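Local coordinates for uncharacterized ATP-binding protein MJECL15 (Methanocaldococcus jannaschii, PDB 3H92) that is of unknown function but probably binds ATP, and is represented here by its C-terminal domain, a member of the helix-turn-helix clan, at residues T8-E13 with W85-R90; N46-K51 with K74-P79. All blocks are in the same frame, centred on the assembly; numbering follows the deposited sequence.

Contact 1: T8-E13 with W85-R90; sequences TKLEEE and WNAIKR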
ATOM      1  N   THR A   8      15.614 -12.577   1.169  1.00 90.63           N
ATOM      2  CA  THR A   8      16.247 -11.286   0.869  1.00 89.52           C
ATOM      3  C   THR A   8      15.200 -10.495   0.085  1.00 88.58           C
ATOM      4  O   THR A   8      14.819  -9.392   0.494  1.00 88.69           O
ATOM      5  CB  THR A   8      17.626 -11.412   0.107  1.00 89.40           C
ATOM      6  OG1 THR A   8      18.618 -10.623   0.777  1.00 89.03           O
ATOM      7  CG2 THR A   8      17.539 -10.973  -1.366  1.00 88.92           C
ATOM      8  N   LYS A   9      14.685 -11.109  -0.983  1.00 87.23           N
ATOM      9  CA  LYS A   9      13.656 -10.506  -1.838  1.00 86.14           C
ATOM     10  C   LYS A   9      12.500  -9.941  -1.018  1.00 84.87           C
ATOM     11  O   LYS A   9      12.190  -8.751  -1.133  1.00 84.70           O
ATOM     12  CB  LYS A   9      13.141 -11.523  -2.862  1.00 86.16           C
ATOM     13  CG  LYS A   9      14.179 -11.878  -3.924  1.00 86.84           C
ATOM     14  CD  LYS A   9      14.356 -13.402  -4.114  1.00 87.16           C
ATOM     15  CE  LYS A   9      15.370 -14.022  -3.143  1.00 87.04           C
ATOM     16  NZ  LYS A   9      16.763 -13.524  -3.357  1.00 86.50           N
ATOM     17  N   LEU A  10      11.895 -10.769  -0.165  1.00 83.39           N
ATOM     18  CA  LEU A  10      10.684 -10.345   0.564  1.00 82.33           C
ATOM     19  C   LEU A  10      10.951  -9.359   1.713  1.00 81.48           C
ATOM     20  O   LEU A  10      10.094  -8.514   1.980  1.00 81.71           O
ATOM     21  CB  LEU A  10       9.841 -11.539   1.057  1.00 82.06           C
ATOM     22  CG  LEU A  10       8.316 -11.494   0.788  1.00 81.45           C
ATOM     23  CD1 LEU A  10       7.692 -10.062   0.939  1.00 78.50           C
ATOM     24  CD2 LEU A  10       7.939 -12.124  -0.584  1.00 79.75           C
ATOM     25  N   GLU A  11      12.104  -9.451   2.386  1.00 80.28           N
ATOM     26  CA  GLU A  11      12.442  -8.445   3.408  1.00 79.35           C
ATOM     27  C   GLU A  11      12.899  -7.126   2.782  1.00 77.31           C
ATOM     28  O   GLU A  11      12.886  -6.095   3.452  1.00 77.06           O
ATOM     29  CB  GLU A  11      13.435  -8.960   4.480  1.00 79.99           C
ATOM     30  CG  GLU A  11      12.781  -9.168   5.917  1.00 82.42           C
ATOM     31  CD  GLU A  11      12.694  -7.863   6.813  1.00 85.73           C
ATOM     32  OE1 GLU A  11      13.671  -7.061   6.813  1.00 87.91           O
ATOM     33  OE2 GLU A  11      11.669  -7.661   7.544  1.00 85.34           O
ATOM     34  N   GLU A  12      13.275  -7.156   1.502  1.00 74.96           N
ATOM     35  CA  GLU A  12      13.542  -5.927   0.743  1.00 73.37           C
ATOM     36  C   GLU A  12      12.259  -5.082   0.682  1.00 70.92           C
ATOM     37  O   GLU A  12      12.242  -3.909   1.076  1.00 69.97           O
ATOM     38  CB  GLU A  12      14.010  -6.259  -0.684  1.00 73.82           C
ATOM     39  CG  GLU A  12      15.247  -5.488  -1.172  1.00 76.28           C
ATOM     40  CD  GLU A  12      16.553  -6.323  -1.119  1.00 79.71           C
ATOM     41  OE1 GLU A  12      17.279  -6.249  -0.082  1.00 81.86           O
ATOM     42  OE2 GLU A  12      16.848  -7.054  -2.114  1.00 81.39           O
ATOM     43  N   GLU A  13      11.191  -5.712   0.186  1.00 68.33           N
ATOM     44  CA  GLU A  13       9.868  -5.080   0.074  1.00 66.28           C
ATOM     45  C   GLU A  13       9.165  -4.928   1.406  1.00 63.72           C
ATOM     46  O   GLU A  13       8.324  -4.063   1.574  1.00 63.63           O
ATOM     47  CB  GLU A  13       8.934  -5.859  -0.844  1.00 66.19           C
ATOM     48  CG  GLU A  13       7.943  -4.928  -1.532  1.00 67.45           C
ATOM     49  CD  GLU A  13       8.554  -4.178  -2.732  1.00 68.32           C
ATOM     50  OE1 GLU A  13       9.503  -4.736  -3.325  1.00 69.57           O
ATOM     51  OE2 GLU A  13       8.082  -3.056  -3.096  1.00 68.84           O
ATOM     52  N   TRP A  85       2.405  -7.611  -1.923  1.00 25.77           N
ATOM     53  CA  TRP A  85       1.232  -8.219  -1.300  1.00 27.11           C
ATOM     54  C   TRP A  85       1.584  -9.097  -0.120  1.00 26.72           C
ATOM     55  O   TRP A  85       0.934  -9.093   0.922  1.00 25.77           O
ATOM     56  CB  TRP A  85       0.475  -9.057  -2.289  1.00 28.45           C
ATOM     57  CG  TRP A  85      -0.844  -9.491  -1.806  1.00 27.91           C
ATOM     58  CD1 TRP A  85      -1.777  -8.756  -1.159  1.00 31.45           C
ATOM     59  CD2 TRP A  85      -1.401 -10.737  -2.042  1.00 30.04           C
ATOM     60  NE1 TRP A  85      -2.912  -9.515  -0.947  1.00 31.29           N
ATOM     61  CE2 TRP A  85      -2.690 -10.736  -1.506  1.00 31.32           C
ATOM     62  CE3 TRP A  85      -0.936 -11.874  -2.690  1.00 38.14           C
ATOM     63  CZ2 TRP A  85      -3.507 -11.830  -1.564  1.00 38.91           C
ATOM     64  CZ3 TRP A  85      -1.753 -12.962  -2.776  1.00 40.39           C
ATOM     65  CH2 TRP A  85      -3.024 -12.946  -2.211  1.00 40.82           C
ATOM     66  N   ASN A  86       2.646  -9.837  -0.247  1.00 27.43           N
ATOM     67  CA  ASN A  86       3.000 -10.666   0.864  1.00 28.75           C
ATOM     68  C   ASN A  86       3.553  -9.896   2.040  1.00 28.48           C
ATOM     69  O   ASN A  86       3.428 -10.368   3.149  1.00 28.88           O
ATOM     70  CB  ASN A  86       3.950 -11.731   0.424  1.00 29.59           C
ATOM     71  CG  ASN A  86       3.289 -12.752  -0.508  1.00 34.24           C
ATOM     72  OD1 ASN A  86       3.773 -12.979  -1.628  1.00 42.49           O
ATOM     73  ND2 ASN A  86       2.174 -13.376  -0.055  1.00 37.56           N
ATOM     74  N   ALA A  87       4.173  -8.733   1.810  1.00 28.22           N
ATOM     75  CA  ALA A  87       4.690  -7.892   2.889  1.00 27.09           C
ATOM     76  C   ALA A  87       3.514  -7.288   3.658  1.00 26.86           C
ATOM     77  O   ALA A  87       3.533  -7.263   4.850  1.00 27.37           O
ATOM     78  CB  ALA A  87       5.567  -6.825   2.348  1.00 27.08           C
ATOM     79  N   ILE A  88       2.462  -6.871   2.969  1.00 26.67           N
ATOM     80  CA  ILE A  88       1.193  -6.461   3.598  1.00 25.94           C
ATOM     81  C   ILE A  88       0.574  -7.530   4.498  1.00 26.13           C
ATOM     82  O   ILE A  88       0.197  -7.323   5.669  1.00 25.08           O
ATOM     83  CB  ILE A  88       0.172  -6.098   2.526  1.00 26.67           C
ATOM     84  CG1 ILE A  88       0.566  -4.794   1.811  1.00 26.21           C
ATOM     85  CG2 ILE A  88      -1.264  -5.928   3.127  1.00 27.40           C
ATOM     86  CD1 ILE A  88      -0.158  -4.605   0.423  1.00 22.85           C
ATOM     87  N   LYS A  89       0.428  -8.699   3.953  1.00 26.68           N
ATOM     88  CA  LYS A  89      -0.176  -9.745   4.708  1.00 27.59           C
ATOM     89  C   LYS A  89       0.608  -9.984   5.962  1.00 28.44           C
ATOM     90  O   LYS A  89       0.049 -10.081   7.051  1.00 28.46           O
ATOM     91  CB  LYS A  89      -0.273 -10.992   3.836  1.00 28.12           C
ATOM     92  CG  LYS A  89      -1.298 -10.771   2.700  1.00 31.03           C
ATOM     93  CD  LYS A  89      -1.788 -12.104   2.080  1.00 35.43           C
ATOM     94  CE  LYS A  89      -0.749 -12.693   1.124  1.00 38.91           C
ATOM     95  NZ  LYS A  89      -1.199 -14.025   0.568  1.00 44.41           N
ATOM     96  N   ARG A  90       1.915 -10.052   5.820  1.00 29.55           N
ATOM     97  CA  ARG A  90       2.774 -10.321   6.939  1.00 31.43           C
ATOM     98  C   ARG A  90       2.868  -9.180   7.950  1.00 31.84           C
ATOM     99  O   ARG A  90       3.046  -9.450   9.157  1.00 30.57           O
ATOM    100  CB  ARG A  90       4.165 -10.591   6.407  1.00 32.31           C
ATOM    101  CG  ARG A  90       5.193 -11.118   7.389  1.00 39.13           C
ATOM    102  CD  ARG A  90       6.372 -11.798   6.621  1.00 48.55           C
ATOM    103  NE  ARG A  90       6.426 -11.335   5.212  1.00 58.15           N
ATOM    104  CZ  ARG A  90       6.163 -12.061   4.095  1.00 63.39           C
ATOM    105  NH1 ARG A  90       5.853 -13.393   4.120  1.00 64.58           N
ATOM    106  NH2 ARG A  90       6.239 -11.421   2.916  1.00 63.85           N
TER
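Leu10 reaches from the first turns of helix 8-27 onto helix 82-91, setting its branched end against Asn86 and Ala87. The segment axes come within 9.2 Å and cross steeply, at -71°, so the helices meet over a short patch rather than pairing side by side. CD1 of Leu10 does most of the touching. It lies 3.9 Å from Ala87 N and 4.1 Å from Ala87 CB, resting against backbone and methyl at ordinary contact distance. CD2 turns to the neighbouring residue and stands 4.1 Å from Asn86 CB. The side chains of Leu10 and Asn86 cross at about a right angle, the leucine fork against the base of the asparagine. Ala87 CB also faces the backbone of helix 8-27, with Glu13 O 4.0 Å away; this is where the two backbones come nearest, Glu13 CA to Ala87 CA being 6.5 Å. The Glu13 side chain sets out toward helix 82-91, but its carboxylate leads off and OE2 is hydrogen-bonded to His16. Arg90 borders the patch on its exposed side, but the Leu10 methyl and the Arg90 guanidinium are modelled too close together, so how these two ends lie against each other is doubtful. Leu10 chi1, -132°, lies off the staggered positions, a further reason for caution. An alanine at Leu10 would probably leave Asn86 CB and Ala87 without their apolar partner and open a gap between the helices. No hydrogen bond joins the two segments. Leu10 and Glu13 also touch Leu83, while the Trp85 indole points away from helix 8-27, giving NE1 to Phe43 O on helix 33-45.

Contact 2: N46-K51 with K74-P79; sequences NYELPK and KGTLKP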
ATOM      1  N   ASN A  46      -8.643  -8.901   0.041  1.00 34.54           N
ATOM      2  CA  ASN A  46      -8.931  -8.840  -1.378  1.00 34.02           C
ATOM      3  C   ASN A  46      -7.784  -8.256  -2.124  1.00 33.03           C
ATOM      4  O   ASN A  46      -7.527  -7.067  -1.972  1.00 33.13           O
ATOM      5  CB  ASN A  46     -10.104  -7.907  -1.616  1.00 34.13           C
ATOM      6  CG  ASN A  46     -11.395  -8.505  -1.205  1.00 33.95           C
ATOM      7  OD1 ASN A  46     -11.898  -9.397  -1.868  1.00 34.69           O
ATOM      8  ND2 ASN A  46     -11.945  -8.031  -0.100  1.00 35.03           N
ATOM      9  N   TYR A  47      -7.195  -9.047  -3.015  1.00 32.08           N
ATOM     10  CA  TYR A  47      -5.999  -8.659  -3.787  1.00 30.73           C
ATOM     11  C   TYR A  47      -6.176  -7.482  -4.695  1.00 30.06           C
ATOM     12  O   TYR A  47      -5.276  -6.691  -4.863  1.00 29.65           O
ATOM     13  CB  TYR A  47      -5.599  -9.839  -4.637  1.00 30.80           C
ATOM     14  CG  TYR A  47      -4.449  -9.611  -5.563  1.00 29.58           C
ATOM     15  CD1 TYR A  47      -3.182  -9.520  -5.090  1.00 27.96           C
ATOM     16  CD2 TYR A  47      -4.639  -9.556  -6.920  1.00 32.61           C
ATOM     17  CE1 TYR A  47      -2.103  -9.397  -5.931  1.00 29.03           C
ATOM     18  CE2 TYR A  47      -3.553  -9.397  -7.791  1.00 33.44           C
ATOM     19  CZ  TYR A  47      -2.295  -9.322  -7.261  1.00 30.92           C
ATOM     20  OH  TYR A  47      -1.236  -9.169  -8.078  1.00 35.51           O
ATOM     21  N   GLU A  48      -7.320  -7.410  -5.358  1.00 29.97           N
ATOM     22  CA  GLU A  48      -7.622  -6.309  -6.267  1.00 29.41           C
ATOM     23  C   GLU A  48      -8.946  -5.726  -5.870  1.00 28.71           C
ATOM     24  O   GLU A  48      -9.865  -6.458  -5.508  1.00 26.73           O
ATOM     25  CB  GLU A  48      -7.757  -6.833  -7.694  1.00 30.54           C
ATOM     26  CG  GLU A  48      -7.916  -5.745  -8.755  1.00 33.16           C
ATOM     27  CD  GLU A  48      -7.967  -6.310 -10.192  1.00 38.02           C
ATOM     28  OE1 GLU A  48      -7.641  -7.533 -10.383  1.00 41.50           O
ATOM     29  OE2 GLU A  48      -8.336  -5.523 -11.113  1.00 37.45           O
ATOM     30  N   LEU A  49      -9.065  -4.409  -5.952  1.00 28.38           N
ATOM     31  CA  LEU A  49     -10.293  -3.817  -5.510  1.00 28.01           C
ATOM     32  C   LEU A  49     -10.615  -2.528  -6.200  1.00 27.24           C
ATOM     33  O   LEU A  49      -9.765  -1.938  -6.831  1.00 27.66           O
ATOM     34  CB  LEU A  49     -10.306  -3.688  -3.970  1.00 29.22           C
ATOM     35  CG  LEU A  49      -9.134  -3.192  -3.189  1.00 29.78           C
ATOM     36  CD1 LEU A  49      -9.102  -1.684  -3.386  1.00 35.27           C
ATOM     37  CD2 LEU A  49      -9.256  -3.608  -1.693  1.00 28.99           C
ATOM     38  N   PRO A  50     -11.896  -2.118  -6.139  1.00 26.98           N
ATOM     39  CA  PRO A  50     -12.239  -0.856  -6.778  1.00 26.50           C
ATOM     40  C   PRO A  50     -11.392   0.270  -6.220  1.00 26.98           C
ATOM     41  O   PRO A  50     -11.107   0.283  -5.021  1.00 28.91           O
ATOM     42  CB  PRO A  50     -13.715  -0.681  -6.451  1.00 26.65           C
ATOM     43  CG  PRO A  50     -14.230  -2.116  -6.230  1.00 26.79           C
ATOM     44  CD  PRO A  50     -13.068  -2.809  -5.563  1.00 26.32           C
ATOM     45  N   LYS A  51     -11.011   1.238  -7.035  1.00 26.57           N
ATOM     46  CA  LYS A  51     -10.191   2.339  -6.481  1.00 26.54           C
ATOM     47  C   LYS A  51     -10.910   3.301  -5.536  1.00 26.16           C
ATOM     48  O   LYS A  51     -10.269   3.984  -4.718  1.00 25.50           O
ATOM     49  CB  LYS A  51      -9.524   3.113  -7.615  1.00 27.26           C
ATOM     50  CG  LYS A  51     -10.429   3.796  -8.619  1.00 29.67           C
ATOM     51  CD  LYS A  51      -9.582   4.781  -9.469  1.00 32.28           C
ATOM     52  CE  LYS A  51     -10.416   5.860 -10.161  1.00 35.33           C
ATOM     53  NZ  LYS A  51      -9.519   6.944 -10.777  1.00 36.22           N
ATOM     54  N   LYS A  74      -9.886  -1.033 -15.787  1.00 36.76           N
ATOM     55  CA  LYS A  74     -10.801  -1.683 -14.852  1.00 37.18           C
ATOM     56  C   LYS A  74     -11.161  -0.830 -13.635  1.00 36.25           C
ATOM     57  O   LYS A  74     -12.038  -1.198 -12.875  1.00 37.53           O
ATOM     58  CB  LYS A  74     -10.224  -3.002 -14.313  1.00 38.00           C
ATOM     59  CG  LYS A  74      -9.612  -3.963 -15.358  1.00 41.85           C
ATOM     60  CD  LYS A  74      -8.651  -4.993 -14.690  1.00 47.12           C
ATOM     61  CE  LYS A  74      -9.419  -6.064 -13.894  1.00 50.09           C
ATOM     62  NZ  LYS A  74      -8.509  -7.133 -13.323  1.00 54.25           N
ATOM     63  N   GLY A  75     -10.483   0.284 -13.422  1.00 34.79           N
ATOM     64  CA  GLY A  75     -10.713   1.121 -12.256  1.00 33.44           C
ATOM     65  C   GLY A  75     -10.386   0.457 -10.937  1.00 32.27           C
ATOM     66  O   GLY A  75     -11.053   0.737  -9.935  1.00 34.08           O
ATOM     67  N   THR A  76      -9.379  -0.420 -10.913  1.00 30.41           N
ATOM     68  CA  THR A  76      -9.031  -1.167  -9.692  1.00 28.81           C
ATOM     69  C   THR A  76      -7.615  -0.877  -9.218  1.00 28.27           C
ATOM     70  O   THR A  76      -6.762  -0.393  -9.979  1.00 29.29           O
ATOM     71  CB  THR A  76      -9.168  -2.702  -9.895  1.00 28.81           C
ATOM     72  OG1 THR A  76      -8.339  -3.132 -10.990  1.00 26.01           O
ATOM     73  CG2 THR A  76     -10.609  -3.078 -10.201  1.00 27.83           C
ATOM     74  N   LEU A  77      -7.394  -1.172  -7.943  1.00 26.81           N
ATOM     75  CA  LEU A  77      -6.088  -1.095  -7.327  1.00 26.97           C
ATOM     76  C   LEU A  77      -5.701  -2.490  -6.884  1.00 26.61           C
ATOM     77  O   LEU A  77      -6.566  -3.298  -6.537  1.00 27.67           O
ATOM     78  CB  LEU A  77      -6.114  -0.216  -6.079  1.00 25.29           C
ATOM     79  CG  LEU A  77      -6.505   1.263  -6.309  1.00 26.28           C
ATOM     80  CD1 LEU A  77      -6.827   1.936  -4.962  1.00 21.54           C
ATOM     81  CD2 LEU A  77      -5.379   2.006  -6.997  1.00 22.37           C
ATOM     82  N   LYS A  78      -4.404  -2.731  -6.866  1.00 26.42           N
ATOM     83  CA  LYS A  78      -3.862  -3.995  -6.345  1.00 27.83           C
ATOM     84  C   LYS A  78      -2.418  -3.710  -5.965  1.00 27.17           C
ATOM     85  O   LYS A  78      -1.885  -2.717  -6.388  1.00 26.98           O
ATOM     86  CB  LYS A  78      -3.948  -5.147  -7.377  1.00 26.82           C
ATOM     87  CG  LYS A  78      -3.156  -5.001  -8.654  1.00 29.14           C
ATOM     88  CD  LYS A  78      -3.552  -6.144  -9.566  1.00 34.14           C
ATOM     89  CE  LYS A  78      -2.748  -6.161 -10.805  1.00 38.64           C
ATOM     90  NZ  LYS A  78      -3.353  -7.110 -11.829  1.00 45.29           N
ATOM     91  N   PRO A  79      -1.822  -4.580  -5.163  1.00 27.94           N
ATOM     92  CA  PRO A  79      -0.429  -4.418  -4.806  1.00 28.63           C
ATOM     93  C   PRO A  79       0.423  -4.432  -6.075  1.00 29.77           C
ATOM     94  O   PRO A  79       0.056  -5.059  -7.068  1.00 29.79           O
ATOM     95  CB  PRO A  79      -0.129  -5.635  -3.921  1.00 28.44           C
ATOM     96  CG  PRO A  79      -1.486  -6.077  -3.386  1.00 28.12           C
ATOM     97  CD  PRO A  79      -2.399  -5.826  -4.583  1.00 28.41           C
TER
HETATM   98  O   HOH W   1       0.641  -7.500  -7.654  1.00 33.93           O
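A short antiparallel pairing sets strand 49-50 against strand 76-79, the middle strand of a three-stranded sheet whose 1-3-2 order and HTH clan are consistent with a winged-helix fold. Leu49 and Leu77 form a hydrogen-bonded pair: Leu49 N gives to Leu77 O at 2.8 Å and Leu77 N to Leu49 O at 2.7 Å. Lys51 N continues the pairing to Gly75 O. Gly75, with phi at 64°, and Thr76 both face Asn71, a G1 bulge at the turn between strands 68-71 and 76-79. Both leucines turn to the face covered by Phe43 and Ile54. On another side Glu48, its CG anti to the backbone N (chi1 -173°) and its chain extended beyond, crosses Lys74 at about a right angle. Lys74 NZ forms a salt bridge with Glu48 OE2, 2.7 Å, on its syn lone pair, and reaches OE1 with a weak bond. Thr76 OG1 also donates to Glu48 OE2, though the modelled length is too short to trust. At the other end Pro79 CD makes an off-centre CH-pi contact, 4.2 Å from the Tyr47 ring centroid, while Lys78 CB lies over one face toward the rim and Lys78 CD comes 3.7 Å from Tyr47 CE2. One water links Tyr47 OH, 2.5 Å away, to Pro79 O, to which it donates at 2.6 Å. Positive charge thus gathers at one carboxylate: the two-oxygen grip of Lys74 probably limits its rotation and, with Lys78 NZ 4.5 Å from Glu48 OE1, would favour the ionised form.

Both contacts are partly buried, with centres about 19 Å apart, and contact 2 is nested inside the chain loop that contact 1 closes. Contact 1 joins the first and last helices by a small apolar touch; contact 2 buries roughly three times as much surface and adds backbone hydrogen bonds, a salt bridge and a bound water. Each has a buried apolar part and a charged, more exposed border. They meet mainly through Trp85, whose indole lies on the side turned from contact 1: CD1 packs 3.5 Å from Pro79 CG, and CD2 is 3.7 Å from Tyr47 CD1. Ile88 CD1 also touches Pro79 CG. Helix 82-91, two residues beyond strand 76-79, thus connects sheet and N-terminal helix.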